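PDB 3PN7: myosin regulatory light chain from Placopecten magellanicus, which serves as the regulatory light chain of molluscan muscle myosin and probably confers calcium dependence on its magnesium-ATPase activity. Local coordinates for residues B[37-42]-B[71-76]. Residues are numbered along the deposited sequence; the frame is centred on the assembly and turned at random.
Sequences DGFIDI and PLNFTM. With MG (magnesium ion), chain G.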
loop_
_atom_site.group_PDB
_atom_site.type_symbol
_atom_site.label_atom_id
_atom_site.label_comp_id
_atom_site.label_asym_id
_atom_site.label_seq_id
_atom_site.Cartn_x
_atom_site.Cartn_y
_atom_site.Cartn_z
ATOM N N ASP B 37 9.131 -36.851 -26.329
ATOM C CA ASP B 37 8.763 -36.510 -27.693
ATOM C C ASP B 37 9.159 -35.094 -28.080
ATOM O O ASP B 37 9.641 -34.853 -29.184
ATOM C CB ASP B 37 7.246 -36.635 -27.824
ATOM C CG ASP B 37 6.817 -37.133 -29.175
ATOM O OD1 ASP B 37 7.643 -37.111 -30.108
ATOM O OD2 ASP B 37 5.651 -37.550 -29.303
ATOM N N GLY B 38 8.925 -34.156 -27.171
ATOM C CA GLY B 38 9.032 -32.745 -27.480
ATOM C C GLY B 38 7.630 -32.239 -27.749
ATOM O O GLY B 38 7.414 -31.064 -28.029
ATOM N N PHE B 39 6.673 -33.157 -27.659
ATOM C CA PHE B 39 5.256 -32.848 -27.835
ATOM C C PHE B 39 4.493 -33.452 -26.681
ATOM O O PHE B 39 4.901 -34.455 -26.138
ATOM C CB PHE B 39 4.718 -33.440 -29.151
ATOM C CG PHE B 39 5.320 -32.817 -30.373
ATOM C CD1 PHE B 39 4.730 -31.716 -30.964
ATOM C CD2 PHE B 39 6.506 -33.303 -30.905
ATOM C CE1 PHE B 39 5.295 -31.118 -32.074
ATOM C CE2 PHE B 39 7.076 -32.710 -32.009
ATOM C CZ PHE B 39 6.467 -31.614 -32.597
ATOM N N ILE B 40 3.394 -32.832 -26.284
ATOM C CA ILE B 40 2.439 -33.500 -25.413
ATOM C C ILE B 40 1.267 -34.017 -26.248
ATOM O O ILE B 40 0.567 -33.228 -26.899
ATOM C CB ILE B 40 1.912 -32.547 -24.309
ATOM C CG1 ILE B 40 3.053 -32.045 -23.420
ATOM C CG2 ILE B 40 0.827 -33.228 -23.458
ATOM C CD1 ILE B 40 2.584 -31.003 -22.407
ATOM N N ASP B 41 1.059 -35.334 -26.258
ATOM C CA ASP B 41 -0.119 -35.897 -26.929
ATOM C C ASP B 41 -1.106 -36.501 -25.941
ATOM O O ASP B 41 -0.944 -36.373 -24.727
ATOM C CB ASP B 41 0.273 -36.916 -28.003
ATOM C CG ASP B 41 1.026 -38.110 -27.438
ATOM O OD1 ASP B 41 1.072 -38.276 -26.202
ATOM O OD2 ASP B 41 1.582 -38.893 -28.238
ATOM N N ILE B 42 -2.126 -37.179 -26.445
ATOM C CA ILE B 42 -3.145 -37.693 -25.540
ATOM C C ILE B 42 -2.600 -38.775 -24.598
ATOM O O ILE B 42 -3.041 -38.886 -23.454
ATOM C CB ILE B 42 -4.397 -38.173 -26.279
ATOM C CG1 ILE B 42 -5.464 -38.565 -25.260
ATOM C CG2 ILE B 42 -4.059 -39.350 -27.213
ATOM C CD1 ILE B 42 -6.871 -38.563 -25.804
ATOM N N PRO B 71 0.146 -28.987 -33.108
ATOM C CA PRO B 71 0.721 -30.022 -32.235
ATOM C C PRO B 71 1.378 -29.391 -31.006
ATOM O O PRO B 71 2.066 -28.381 -31.130
ATOM C CB PRO B 71 1.762 -30.698 -33.131
ATOM C CG PRO B 71 1.207 -30.531 -34.523
ATOM C CD PRO B 71 0.573 -29.146 -34.512
ATOM N N LEU B 72 1.154 -29.978 -29.834
ATOM C CA LEU B 72 1.518 -29.324 -28.578
ATOM C C LEU B 72 3.019 -29.393 -28.251
ATOM O O LEU B 72 3.458 -30.145 -27.387
ATOM C CB LEU B 72 0.676 -29.868 -27.433
ATOM C CG LEU B 72 0.143 -28.861 -26.429
ATOM C CD1 LEU B 72 -0.457 -29.593 -25.246
ATOM C CD2 LEU B 72 1.246 -27.915 -25.989
ATOM N N ASN B 73 3.767 -28.603 -29.007
ATOM C CA ASN B 73 5.130 -28.195 -28.768
ATOM C C ASN B 73 5.292 -27.479 -27.440
ATOM O O ASN B 73 4.302 -27.028 -26.854
ATOM C CB ASN B 73 5.404 -27.101 -29.801
ATOM C CG ASN B 73 6.353 -27.533 -30.845
ATOM O OD1 ASN B 73 7.118 -28.479 -30.641
ATOM N ND2 ASN B 73 6.338 -26.844 -31.981
ATOM N N PHE B 74 6.533 -27.274 -27.007
ATOM C CA PHE B 74 6.739 -26.345 -25.900
ATOM C C PHE B 74 6.315 -24.911 -26.254
ATOM O O PHE B 74 5.762 -24.214 -25.408
ATOM C CB PHE B 74 8.170 -26.335 -25.353
ATOM C CG PHE B 74 8.382 -25.298 -24.261
ATOM C CD1 PHE B 74 7.727 -25.410 -23.045
ATOM C CD2 PHE B 74 9.202 -24.196 -24.467
ATOM C CE1 PHE B 74 7.905 -24.458 -22.050
ATOM C CE2 PHE B 74 9.378 -23.244 -23.475
ATOM C CZ PHE B 74 8.732 -23.377 -22.268
ATOM N N THR B 75 6.571 -24.456 -27.479
ATOM C CA THR B 75 6.156 -23.097 -27.826
ATOM C C THR B 75 4.628 -22.986 -27.888
ATOM O O THR B 75 4.052 -21.986 -27.473
ATOM C CB THR B 75 6.851 -22.520 -29.101
ATOM O OG1 THR B 75 5.879 -22.242 -30.117
ATOM C CG2 THR B 75 7.890 -23.468 -29.636
ATOM N N MET B 76 3.970 -24.025 -28.372
ATOM C CA MET B 76 2.524 -24.080 -28.268
ATOM C C MET B 76 2.065 -24.123 -26.790
ATOM O O MET B 76 1.001 -23.614 -26.441
ATOM C CB MET B 76 2.009 -25.291 -29.032
ATOM C CG MET B 76 0.512 -25.377 -29.126
ATOM S SD MET B 76 -0.209 -24.016 -30.070
ATOM C CE MET B 76 0.738 -24.074 -31.589
HETATM MG MG MG G . 5.296 -36.896 -26.295
HETATM O O HOH W 1 8.815 -28.779 -27.667
HETATM O O HOH W 2 0.028 -32.591 -29.467
#
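Ile40 and Leu72 carry the polar link between the paired loops of an EF-hand lobe, one loop holding magnesium, the other much shortened. Ile40 N donates to Leu72 O over 2.9 Å, the N-H pointing nearly straight but the donor tilted 24° from the carbonyl plane. The same oxygen receives a CA-H...O contact from Phe39 CA at 3.3 Å. Two waters extend the join: one links Ile40 O to Leu72 N, the other Gly38 O to Phe74 N at the start of helix 74-85.

Among apolar contacts, Leu72 CD1 meets Ile40 CB at 3.9 Å. Phe39 CG sits beside the backbone N (chi1 -66°), from where the ring runs alongside Pro71 and Asn73, with CE1 3.7 Å from Pro71 CB. On the polar side, CE1 is 3.5 Å from Asn73 OD1, whose amide plane is 16° from that of the ring. An alanine in place of this phenylalanine would probably open a gap beside Pro71 CB and leave the Asn73 amide without its flat neighbour.

Phe39 O also binds magnesium at 2.5 Å, in a site completed by Asp33, Asn35 and Asp44, so the inter-loop bond starts one residue beyond a metal ligand. Ile40 reaches Phe29 and Ile32 of helix 19-32, Leu72 packs on Leu65 of helix 58-66, and both touch Phe77 of helix 74-85.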